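Side-chain contacts in photosystem II assembly protein Ycf48 (Thermosynechococcus elongatus, PDB 5OJ5), which probably acts early in photosystem II assembly and in replacing photodamaged D1, and binds the C-terminal prepropeptide of D1: residues Leu59-Ile64 with Gly69-Val74; Leu122-Thr125 with Ser130-Gln133; Leu146-Ala149 with Ala155-Ile158; Ile164-Asp169 with Gln175-Glu180; Glu217-Thr222 with Asn254-Gly259. All coordinates share one frame; numbering follows the deposited sequence.

Interaction 1: residues Leu59-Ile64 with Gly69-Val74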
# COMPACT_ATOMS: atom_id res chain seq x y z
N LEU A 59 -2.04 -6.62 5.57
CA LEU A 59 -1.67 -5.22 5.40
C LEU A 59 -0.66 -4.96 4.31
O LEU A 59 -0.61 -3.84 3.79
CB LEU A 59 -1.18 -4.65 6.72
CG LEU A 59 -2.24 -4.68 7.84
CD1 LEU A 59 -1.60 -4.20 9.14
CD2 LEU A 59 -3.43 -3.80 7.45
N ASP A 60 0.20 -5.91 3.97
CA ASP A 60 1.23 -5.64 2.96
C ASP A 60 1.74 -6.95 2.39
O ASP A 60 1.55 -8.04 2.96
CB ASP A 60 2.36 -4.79 3.54
CG ASP A 60 3.14 -4.04 2.47
OD1 ASP A 60 2.65 -3.89 1.30
OD2 ASP A 60 4.24 -3.58 2.82
N MET A 61 2.44 -6.85 1.25
CA MET A 61 2.96 -7.99 0.51
C MET A 61 4.18 -7.54 -0.27
O MET A 61 4.19 -6.45 -0.80
CB MET A 61 1.84 -8.54 -0.39
CG MET A 61 2.22 -9.75 -1.23
SD MET A 61 0.97 -10.25 -2.44
CE MET A 61 -0.40 -10.66 -1.38
N SER A 62 5.17 -8.43 -0.39
CA SER A 62 6.36 -8.15 -1.19
C SER A 62 6.94 -9.44 -1.72
O SER A 62 6.89 -10.48 -1.03
CB SER A 62 7.39 -7.37 -0.36
OG SER A 62 8.49 -6.95 -1.14
N PHE A 63 7.49 -9.40 -2.93
CA PHE A 63 8.05 -10.56 -3.58
C PHE A 63 9.58 -10.48 -3.68
O PHE A 63 10.16 -9.43 -3.98
CB PHE A 63 7.44 -10.76 -4.97
CG PHE A 63 6.12 -11.49 -4.92
CD1 PHE A 63 6.05 -12.87 -5.14
CD2 PHE A 63 4.97 -10.84 -4.59
CE1 PHE A 63 4.85 -13.55 -5.03
CE2 PHE A 63 3.75 -11.55 -4.47
CZ PHE A 63 3.71 -12.90 -4.69
N ILE A 64 10.21 -11.63 -3.47
CA ILE A 64 11.63 -11.81 -3.77
C ILE A 64 11.84 -11.89 -5.27
O ILE A 64 12.76 -11.28 -5.83
CB ILE A 64 12.10 -13.11 -3.10
CG1 ILE A 64 12.08 -12.92 -1.58
CG2 ILE A 64 13.50 -13.51 -3.60
CD1 ILE A 64 11.80 -14.06 -0.73
N GLY A 69 7.28 -15.05 -2.41
CA GLY A 69 6.93 -13.81 -1.76
C GLY A 69 6.33 -14.03 -0.40
O GLY A 69 6.12 -15.17 0.05
N TRP A 70 6.06 -12.92 0.27
CA TRP A 70 5.61 -12.87 1.66
C TRP A 70 4.50 -11.85 1.82
O TRP A 70 4.53 -10.79 1.17
CB TRP A 70 6.78 -12.51 2.59
CG TRP A 70 7.83 -13.59 2.70
CD1 TRP A 70 8.86 -13.81 1.85
CD2 TRP A 70 7.89 -14.59 3.70
NE1 TRP A 70 9.56 -14.94 2.26
CE2 TRP A 70 9.01 -15.40 3.42
CE3 TRP A 70 7.13 -14.86 4.84
CZ2 TRP A 70 9.38 -16.49 4.23
CZ3 TRP A 70 7.55 -15.94 5.65
CH2 TRP A 70 8.66 -16.71 5.34
N LEU A 71 3.58 -12.13 2.73
CA LEU A 71 2.58 -11.16 3.14
C LEU A 71 2.55 -11.09 4.66
O LEU A 71 2.97 -12.04 5.36
CB LEU A 71 1.22 -11.44 2.53
CG LEU A 71 0.50 -12.76 2.86
CD1 LEU A 71 -0.11 -12.73 4.28
CD2 LEU A 71 -0.58 -13.06 1.83
N VAL A 72 2.08 -9.95 5.16
CA VAL A 72 2.07 -9.68 6.59
C VAL A 72 0.78 -8.98 6.97
O VAL A 72 0.15 -8.30 6.14
CB VAL A 72 3.28 -8.84 7.06
CG1 VAL A 72 4.58 -9.53 6.73
CG2 VAL A 72 3.25 -7.43 6.46
N GLY A 73 0.42 -9.07 8.25
CA GLY A 73 -0.73 -8.30 8.72
C GLY A 73 -0.88 -8.32 10.21
O GLY A 73 0.08 -8.43 10.98
N VAL A 74 -2.15 -8.21 10.61
CA VAL A 74 -2.55 -8.08 12.01
C VAL A 74 -2.26 -9.37 12.76
O VAL A 74 -2.23 -10.45 12.18
CB VAL A 74 -4.05 -7.71 12.00
CG1 VAL A 74 -4.68 -7.72 13.37
CG2 VAL A 74 -4.24 -6.31 11.38
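Val72 O is gripped by two successive amides of the facing strand: Leu59 N donates to it over 2.8 Å, in the carbonyl plane, and Asp60 N over 3.2 Å, tilted 25° from that plane. Two residues facing one make a classic beta bulge. Beyond it the pairing is regular, with Val72 N returning a bond to Asp60 O, and Ser62 and Trp70 bonding each other in both directions. These are the first two strands of a propeller blade, joined as an antiparallel hairpin. On the face carrying Met61 and Phe63, Gly69 has no side chain, and the Phe63 ring settles on its backbone: Gly69 CA lies over one ring face, off-centre, 3.6 Å from Phe63 CD1. On the other face the Trp70 indole meets Ile64 at its edge. Ile64 CG1 stands beside its own backbone N (chi1 -68°), which helps bring CD1 to the indole edge, 3.8 Å from Trp70 NE1. The two side chains point the same way, and the indole NE1 is hydrogen-bonded to Gly127 O. Asp60 and Ser62 suit this same face because the next blade offers backbone amides there: Asp60 OD2 bonds Val105 N and Ser62 OG bonds Phe107 N.

Interaction 2: residues Leu122-Thr125 with Ser130-Gln133; sequences LHTT and SWSQ
Thr124 OG1 gives its proton to Ser130 O over 2.8 Å, at the closed end of the antiparallel hairpin that forms the outer edge of a beta-propeller blade. The hydroxyl reaches the carbonyl because OG1 stands anti to the backbone N (chi1 -178°), and it comes in 28° from the carbonyl plane. The same oxygen is hydrogen-bonded to the amides of Asp126 and Gly128, tying the connecting turn together. Ser130 O has a second donor in water 1, which itself accepts from Thr125 N at 2.9 Å. Nearby, Ser130 OG is matched by the carboxylate of Asp126. Farther along, His123 and Ser132 form a hydrogen-bonded pair: His123 N reaches Ser132 O over 2.8 Å, and Ser132 N answers to His123 O. His123 NE2 finds its partner outside the hairpin, in Glu111 OE2. The backbone of Trp131 hydrogen-bonds the bound D1 peptide, while Leu122 and Ser132 each pack on an apolar side chain of the peptide. Threonine suits position 124 because both its branches are used: as the hydroxyl bonds, Thr124 CG2 sits over the face of the six-membered ring of Trp131, 3.8 Å from its centroid and 16° off the normal.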
# COMPACT_ATOMS: atom_id res chain seq x y z
N LEU A 122 11.92 -6.85 11.86
CA LEU A 122 12.47 -8.16 11.52
C LEU A 122 13.24 -8.05 10.21
O LEU A 122 12.90 -7.24 9.32
CB LEU A 122 11.34 -9.16 11.34
CG LEU A 122 10.36 -9.28 12.50
CD1 LEU A 122 9.21 -10.21 12.14
CD2 LEU A 122 11.03 -9.73 13.76
N HIS A 123 14.26 -8.88 10.08
CA HIS A 123 15.15 -8.83 8.94
C HIS A 123 15.55 -10.24 8.54
O HIS A 123 15.78 -11.11 9.39
CB HIS A 123 16.38 -7.98 9.33
CG HIS A 123 17.43 -7.85 8.27
ND1 HIS A 123 18.71 -8.30 8.45
CD2 HIS A 123 17.41 -7.25 7.06
CE1 HIS A 123 19.44 -8.00 7.38
NE2 HIS A 123 18.67 -7.38 6.51
N THR A 124 15.73 -10.43 7.25
CA THR A 124 16.22 -11.68 6.68
C THR A 124 17.20 -11.36 5.55
O THR A 124 17.03 -10.38 4.83
CB THR A 124 15.04 -12.55 6.14
OG1 THR A 124 15.55 -13.78 5.64
CG2 THR A 124 14.28 -11.89 5.01
N THR A 125 18.16 -12.25 5.37
CA THR A 125 19.03 -12.19 4.21
C THR A 125 18.93 -13.42 3.34
O THR A 125 19.67 -13.53 2.36
CB THR A 125 20.49 -11.96 4.61
OG1 THR A 125 20.87 -13.03 5.46
CG2 THR A 125 20.65 -10.65 5.31
N SER A 130 15.20 -17.60 7.42
CA SER A 130 15.50 -17.28 8.81
C SER A 130 15.28 -15.79 8.97
O SER A 130 15.70 -14.98 8.12
CB SER A 130 16.89 -17.66 9.21
OG SER A 130 17.81 -17.07 8.38
N TRP A 131 14.63 -15.45 10.06
CA TRP A 131 14.36 -14.07 10.40
C TRP A 131 15.02 -13.77 11.75
O TRP A 131 15.00 -14.61 12.65
CB TRP A 131 12.84 -13.84 10.56
CG TRP A 131 12.03 -13.93 9.29
CD1 TRP A 131 11.43 -15.03 8.76
CD2 TRP A 131 11.77 -12.86 8.38
NE1 TRP A 131 10.78 -14.70 7.60
CE2 TRP A 131 10.98 -13.37 7.34
CE3 TRP A 131 12.14 -11.51 8.37
CZ2 TRP A 131 10.52 -12.59 6.29
CZ3 TRP A 131 11.68 -10.72 7.31
CH2 TRP A 131 10.89 -11.26 6.28
N SER A 132 15.51 -12.55 11.88
CA SER A 132 16.04 -12.04 13.13
C SER A 132 15.32 -10.76 13.47
O SER A 132 14.88 -10.00 12.60
CB SER A 132 17.53 -11.78 13.02
OG SER A 132 18.20 -12.98 12.70
N GLN A 133 15.20 -10.51 14.76
CA GLN A 133 14.65 -9.28 15.26
C GLN A 133 15.77 -8.27 15.44
O GLN A 133 16.81 -8.57 16.03
CB GLN A 133 13.89 -9.54 16.55
CG GLN A 133 13.27 -8.28 17.07
CD GLN A 133 12.23 -8.56 18.14
OE1 GLN A 133 12.06 -9.70 18.62
NE2 GLN A 133 11.53 -7.51 18.54
O HOH W 1 18.45 -14.24 7.42

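Interaction 3: residues Leu146-Ala149 with Ala155-Ile158; sequences LIKA and AEMI
Leu146-Ala149 and Ala155-Ile158 run antiparallel, their axes 169° apart, with two hydrogen-bonded pairs, Leu146 with Ile158 and Lys148 with Glu156. The shortest of the four bonds is Lys148 N to Glu156 O at 2.8 Å. Between them the alpha carbons lean on carbonyls as well, Ile147 CA lying 3.3 Å from Glu156 O. Lys148 and Glu156 touch through their aliphatic parts: Lys148 CB meets Glu156 CG at 3.8 Å. The lysine chain then bends at chi2 (70°) and leads away, whereas the glutamate extends beyond CG into a buried place. Its charge is met there, OE1 forming a salt bridge to Arg190 and a hydrogen bond to Tyr196 OH. This hairpin comprises the first two strands of a propeller blade, and each of its faces packs against a neighbouring blade. Leu146 and Ile158 share the glutamate's face, approaching loosely (CB to CB 4.5 Å) and both resting on Leu188 of the following blade. On the other face apolar residues of graded size fill the gap to strand 111-117. Small Ala149 and Ala155 fit against Trp113, and branched Ile147 reaches Trp113 and Val115 while its CD1 comes within 4.3 Å of Ala155 CB.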
# COMPACT_ATOMS: atom_id res chain seq x y z
N LEU A 146 6.40 2.12 7.67
CA LEU A 146 6.78 1.67 6.33
C LEU A 146 8.26 1.36 6.37
O LEU A 146 9.04 2.11 6.96
CB LEU A 146 6.48 2.79 5.30
CG LEU A 146 6.87 2.48 3.86
CD1 LEU A 146 5.95 3.27 2.95
CD2 LEU A 146 8.29 2.88 3.52
N ILE A 147 8.65 0.28 5.70
CA ILE A 147 10.06 0.01 5.43
C ILE A 147 10.20 -0.28 3.96
O ILE A 147 9.31 -0.89 3.34
CB ILE A 147 10.58 -1.15 6.30
CG1 ILE A 147 12.11 -1.28 6.21
CG2 ILE A 147 9.89 -2.46 6.04
CD1 ILE A 147 12.83 -1.44 7.36
N LYS A 148 11.29 0.21 3.37
CA LYS A 148 11.60 -0.04 1.97
C LYS A 148 13.01 -0.61 1.89
O LYS A 148 13.98 0.05 2.28
CB LYS A 148 11.47 1.25 1.16
CG LYS A 148 11.89 1.04 -0.28
CD LYS A 148 10.88 0.17 -1.05
CE LYS A 148 11.17 0.02 -2.49
NZ LYS A 148 10.14 -0.90 -3.12
N ALA A 149 13.11 -1.82 1.34
CA ALA A 149 14.40 -2.46 1.13
C ALA A 149 15.07 -1.84 -0.08
O ALA A 149 14.46 -1.75 -1.15
CB ALA A 149 14.19 -3.94 0.83
N ALA A 155 18.23 0.28 3.74
CA ALA A 155 16.77 0.35 3.82
C ALA A 155 16.39 1.72 4.34
O ALA A 155 17.18 2.40 5.00
CB ALA A 155 16.20 -0.73 4.72
N GLU A 156 15.16 2.12 4.07
CA GLU A 156 14.58 3.33 4.65
C GLU A 156 13.32 3.00 5.39
O GLU A 156 12.56 2.14 4.99
CB GLU A 156 14.34 4.35 3.63
CG GLU A 156 13.63 4.06 2.48
CD GLU A 156 13.88 5.14 1.42
OE1 GLU A 156 12.91 5.52 0.77
OE2 GLU A 156 15.02 5.65 1.24
N MET A 157 13.11 3.71 6.50
CA MET A 157 11.98 3.50 7.38
C MET A 157 11.29 4.83 7.67
O MET A 157 11.95 5.85 7.88
CB MET A 157 12.52 2.88 8.71
CG MET A 157 11.40 2.70 9.75
SD MET A 157 11.83 1.79 11.21
CE MET A 157 13.26 2.71 11.81
N ILE A 158 9.97 4.80 7.71
CA ILE A 158 9.19 5.97 8.09
C ILE A 158 8.30 5.56 9.25
O ILE A 158 7.66 4.50 9.21
CB ILE A 158 8.34 6.51 6.92
CG1 ILE A 158 9.29 6.83 5.77
CG2 ILE A 158 7.60 7.78 7.36
CD1 ILE A 158 8.68 7.67 4.66

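Interaction 4: residues Ile164-Asp169 with Gln175-Glu180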
# COMPACT_ATOMS: atom_id res chain seq x y z
N ILE A 164 11.77 9.97 9.36
CA ILE A 164 12.36 9.20 8.27
C ILE A 164 13.80 8.88 8.62
O ILE A 164 14.57 9.78 8.97
CB ILE A 164 12.31 9.97 6.94
CG1 ILE A 164 10.88 10.40 6.62
CG2 ILE A 164 12.93 9.12 5.82
CD1 ILE A 164 10.75 11.17 5.30
N TYR A 165 14.17 7.61 8.52
CA TYR A 165 15.50 7.11 8.83
C TYR A 165 16.01 6.22 7.71
O TYR A 165 15.23 5.57 7.01
CB TYR A 165 15.47 6.27 10.11
CG TYR A 165 15.05 7.07 11.29
CD1 TYR A 165 16.00 7.66 12.11
CD2 TYR A 165 13.69 7.28 11.56
CE1 TYR A 165 15.60 8.47 13.17
CE2 TYR A 165 13.29 8.05 12.60
CZ TYR A 165 14.25 8.66 13.39
OH TYR A 165 13.83 9.42 14.43
N ARG A 166 17.33 6.14 7.58
CA ARG A 166 17.94 5.24 6.63
C ARG A 166 19.07 4.46 7.30
O ARG A 166 19.79 4.99 8.13
CB ARG A 166 18.50 6.01 5.40
CG ARG A 166 18.96 5.20 4.20
CD ARG A 166 19.45 6.11 3.04
NE ARG A 166 18.34 6.70 2.27
CZ ARG A 166 18.22 7.99 2.00
NH1 ARG A 166 19.13 8.85 2.47
NH2 ARG A 166 17.19 8.44 1.29
N THR A 167 19.21 3.20 6.95
CA THR A 167 20.36 2.39 7.32
C THR A 167 21.11 2.01 6.05
O THR A 167 20.51 1.79 4.99
CB THR A 167 19.96 1.11 8.11
OG1 THR A 167 21.13 0.45 8.60
CG2 THR A 167 19.19 0.12 7.25
N LYS A 168 22.43 1.86 6.21
CA LYS A 168 23.29 1.32 5.17
C LYS A 168 24.02 0.09 5.66
O LYS A 168 24.86 -0.45 4.93
CB LYS A 168 24.27 2.38 4.71
CG LYS A 168 23.61 3.58 4.10
CD LYS A 168 24.67 4.66 3.77
CE LYS A 168 24.07 5.90 3.18
NZ LYS A 168 25.14 6.93 2.96
N ASP A 169 23.79 -0.33 6.91
CA ASP A 169 24.57 -1.42 7.50
C ASP A 169 23.64 -2.46 8.12
O ASP A 169 23.86 -2.96 9.23
CB ASP A 169 25.63 -0.93 8.48
CG ASP A 169 25.08 -0.17 9.69
OD1 ASP A 169 23.87 0.07 9.79
OD2 ASP A 169 25.92 0.18 10.55
N GLN A 175 20.45 6.62 10.32
CA GLN A 175 20.64 8.06 10.20
C GLN A 175 19.26 8.70 10.08
O GLN A 175 18.45 8.27 9.27
CB GLN A 175 21.46 8.37 8.95
CG GLN A 175 21.39 9.85 8.45
CD GLN A 175 22.09 10.02 7.10
OE1 GLN A 175 22.55 9.04 6.52
NE2 GLN A 175 22.09 11.24 6.56
N ALA A 176 19.03 9.72 10.86
CA ALA A 176 17.81 10.49 10.79
C ALA A 176 17.85 11.42 9.59
O ALA A 176 18.78 12.22 9.44
CB ALA A 176 17.63 11.27 12.08
N LEU A 177 16.89 11.29 8.71
CA LEU A 177 16.72 12.20 7.59
C LEU A 177 15.69 13.26 7.90
O LEU A 177 15.89 14.42 7.52
CB LEU A 177 16.30 11.45 6.33
CG LEU A 177 17.22 10.32 5.93
CD1 LEU A 177 16.67 9.69 4.67
CD2 LEU A 177 18.63 10.76 5.78
N VAL A 178 14.62 12.90 8.61
CA VAL A 178 13.60 13.84 9.03
C VAL A 178 13.24 13.49 10.46
O VAL A 178 12.82 12.36 10.74
CB VAL A 178 12.33 13.78 8.16
CG1 VAL A 178 11.21 14.67 8.73
CG2 VAL A 178 12.64 14.18 6.72
N GLN A 179 13.38 14.46 11.38
CA GLN A 179 12.98 14.28 12.77
C GLN A 179 11.82 15.17 13.15
O GLN A 179 11.32 15.05 14.28
CB GLN A 179 14.15 14.63 13.70
CG GLN A 179 15.28 13.67 13.52
CD GLN A 179 16.37 13.85 14.55
OE1 GLN A 179 16.22 13.43 15.68
NE2 GLN A 179 17.49 14.43 14.13
N GLU A 180 11.33 16.02 12.25
CA GLU A 180 10.21 16.92 12.58
C GLU A 180 8.93 16.16 12.29
O GLU A 180 8.53 15.99 11.12
CB GLU A 180 10.32 18.19 11.73
CG GLU A 180 11.54 18.99 11.98
CD GLU A 180 12.46 19.00 10.79
OE1 GLU A 180 12.93 20.12 10.45
OE2 GLU A 180 12.73 17.89 10.24
O HOH W 2 15.26 10.93 15.97
O HOH W 3 21.39 8.47 4.22
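Ile164 and Val178 form the tight end of this hairpin. Ile164 O accepts from both Leu177 N, at 2.8 Å, and Val178 N, a classic beta bulge in which two residues face one. The extra residue, Leu177, points toward the facing strand, and three branched apolar chains close up: Ile164 CD1 touches Val178 CG2 at 3.8 Å, while its CG2 branch meets Leu177 CD1, crossing at about a right angle. Arg166 CG is anti to the backbone N (chi1 -170°) and the chain bends at chi3, laying one guanidinium face on that same leucine methyl, off-centre, with Leu177 CD1 3.4 Å from Arg166 NH1. Toward solvent the packing gives way to water. Water 3, at the guanidinium edge and in its plane, accepts from Arg166 NH1 and donates to Gln175 OE1 at 2.6 Å. On the opposite face Tyr165 CE1 still rests on Ala176 CB at 3.6 Å, but the phenol oxygen is linked to Gln179 OE1 by water 2. The pair makes up the outer half of a four-stranded propeller blade: strand 164-167 lies against strand 154-159 on its inner side, strand 175-178 is the edge, and Trp209 of the next blade receives Ile164, Leu177 and Val178.

Interaction 5: residues Glu217-Thr222 with Asn254-Gly259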
# COMPACT_ATOMS: atom_id res chain seq x y z
N GLU A 217 7.00 19.02 3.46
CA GLU A 217 6.42 20.26 2.95
C GLU A 217 4.91 20.12 2.93
O GLU A 217 4.40 19.25 2.19
CB GLU A 217 6.93 20.51 1.54
CG GLU A 217 6.35 21.73 0.86
CD GLU A 217 7.18 22.15 -0.34
OE1 GLU A 217 7.12 23.33 -0.73
OE2 GLU A 217 7.90 21.28 -0.92
N PRO A 218 4.15 20.93 3.68
CA PRO A 218 2.68 20.83 3.65
C PRO A 218 2.11 21.53 2.43
O PRO A 218 2.67 22.51 1.92
CB PRO A 218 2.27 21.56 4.93
CG PRO A 218 3.35 22.58 5.14
CD PRO A 218 4.61 21.92 4.66
N HIS A 219 0.98 21.03 1.98
CA HIS A 219 0.24 21.56 0.83
C HIS A 219 -1.24 21.55 1.20
O HIS A 219 -1.76 20.55 1.70
CB HIS A 219 0.42 20.67 -0.39
CG HIS A 219 1.83 20.47 -0.79
ND1 HIS A 219 2.53 21.35 -1.57
CD2 HIS A 219 2.69 19.49 -0.45
CE1 HIS A 219 3.77 20.89 -1.73
NE2 HIS A 219 3.87 19.74 -1.08
N ASN A 220 -1.96 22.66 1.02
CA ASN A 220 -3.39 22.59 1.32
C ASN A 220 -4.11 21.70 0.29
O ASN A 220 -3.69 21.55 -0.86
CB ASN A 220 -4.09 23.96 1.35
CG ASN A 220 -5.35 23.98 2.25
OD1 ASN A 220 -5.78 22.96 2.84
ND2 ASN A 220 -5.93 25.19 2.39
N ARG A 221 -5.19 21.10 0.74
CA ARG A 221 -6.07 20.32 -0.14
C ARG A 221 -6.76 21.27 -1.12
O ARG A 221 -6.82 22.48 -0.94
CB ARG A 221 -7.05 19.46 0.66
CG ARG A 221 -8.22 20.21 1.26
CD ARG A 221 -9.07 19.23 1.99
NE ARG A 221 -10.34 19.79 2.46
CZ ARG A 221 -10.49 20.48 3.59
NH1 ARG A 221 -9.45 20.74 4.37
NH2 ARG A 221 -11.70 20.94 3.91
N THR A 222 -7.30 20.69 -2.19
CA THR A 222 -7.85 21.46 -3.28
C THR A 222 -9.32 21.14 -3.50
O THR A 222 -9.91 21.59 -4.50
CB THR A 222 -7.01 21.31 -4.54
OG1 THR A 222 -6.83 19.92 -4.80
CG2 THR A 222 -5.62 21.96 -4.36
N ASN A 254 2.52 21.39 -13.28
CA ASN A 254 2.64 21.99 -11.96
C ASN A 254 1.93 21.03 -11.01
O ASN A 254 0.70 20.97 -11.00
CB ASN A 254 2.00 23.37 -11.94
CG ASN A 254 2.14 24.07 -10.60
OD1 ASN A 254 2.58 23.48 -9.61
ND2 ASN A 254 1.76 25.35 -10.56
N SER A 255 2.72 20.27 -10.25
CA SER A 255 2.15 19.23 -9.39
C SER A 255 1.36 19.79 -8.22
O SER A 255 0.70 19.01 -7.52
CB SER A 255 3.25 18.27 -8.90
OG SER A 255 4.15 18.93 -8.02
N GLU A 256 1.41 21.09 -7.98
CA GLU A 256 0.54 21.67 -6.98
C GLU A 256 -0.78 22.16 -7.55
O GLU A 256 -1.66 22.57 -6.78
CB GLU A 256 1.26 22.77 -6.19
CG GLU A 256 2.34 22.21 -5.28
CD GLU A 256 3.40 23.24 -4.95
OE1 GLU A 256 4.53 22.85 -4.55
OE2 GLU A 256 3.09 24.44 -5.08
N ASN A 257 -0.97 22.09 -8.88
CA ASN A 257 -2.25 22.37 -9.51
C ASN A 257 -2.97 21.05 -9.81
O ASN A 257 -2.35 20.05 -10.18
CB ASN A 257 -2.08 23.18 -10.81
CG ASN A 257 -1.98 24.69 -10.56
OD1 ASN A 257 -1.05 25.34 -11.06
ND2 ASN A 257 -2.92 25.26 -9.82
N TRP A 258 -4.28 21.07 -9.68
CA TRP A 258 -5.06 19.85 -9.68
C TRP A 258 -6.17 20.00 -10.71
O TRP A 258 -6.71 21.09 -10.92
CB TRP A 258 -5.59 19.55 -8.26
CG TRP A 258 -4.54 19.02 -7.38
CD1 TRP A 258 -3.61 19.72 -6.64
CD2 TRP A 258 -4.19 17.66 -7.23
NE1 TRP A 258 -2.75 18.88 -6.01
CE2 TRP A 258 -3.08 17.60 -6.35
CE3 TRP A 258 -4.73 16.45 -7.72
CZ2 TRP A 258 -2.52 16.43 -5.96
CZ3 TRP A 258 -4.13 15.29 -7.32
CH2 TRP A 258 -3.07 15.30 -6.44
N GLY A 259 -6.49 18.89 -11.35
CA GLY A 259 -7.51 18.83 -12.37
C GLY A 259 -8.91 18.70 -11.81
O GLY A 259 -9.15 18.83 -10.61
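His219 and Glu256 bring an imidazole and a carboxylate together without a bond between them. Glu256 OE1 comes to the edge of the imidazole, near its plane, 3.5 Å from His219 CE1; the side chains cross at about a right angle, with ring and carboxylate planes 47° apart. The ring is held by other partners: His219 NE2 bonds Thr208 OG1 and the Tyr206 ring stacks on it. A second carboxylate stands by, Glu217 OE1 being 4.6 Å from Glu256 OE1, a like-charge approach that solvent probably softens.

The van der Waals half is Thr222 against Trp258. Thr222 OG1, set between its backbone N and carbonyl carbon (chi1 52°), lies 3.6 Å from Trp258 CG, and the methyl CG2 is 3.8 Å from Trp258 CD1, a small branched side chain meeting the indole obliquely. The indole itself packs on Leu238 and Met240.

One backbone and one side-chain hydrogen bond within Asn254-Gly259 shape the partner. Asn254 to Asn257 is a type I beta turn closed by Asn257 N to Asn254 O, and Asn254 OD1 accepts from Glu256 N at 3.1 Å, an Asx turn that asparagine's short amide suits.

The contact joins the outer strand 217-220 of one blade, part of the Arg-rich patch, to a loop of the next. With neither hydrogen bond nor salt bridge across it, it rests on van der Waals packing and charge placement over a small surface area.

Interactions 1 to 5 follow one another along the chain, each closing before the next opens, as expected of a seven-bladed propeller built from successive four-stranded sheets. Interaction 1 and interaction 2 belong to adjacent blades, with centres about 14 Å apart, and touch where Trp70 CH2 meets Trp131 NE1 at 3.7 Å. Interactions 3 and 4 are the inner and outer hairpins of one blade, centres about 9 Å apart, sewn together by backbone bonds between strands 154-159 and 164-167. Interaction 5 bridges two later blades, its centre about 39 Å from that of interaction 2. Interactions 2 and 5 lie on opposite sides of the chain's centre; the bound D1 peptide meets interaction 2, and interaction 5 holds part of the Arg-rich patch.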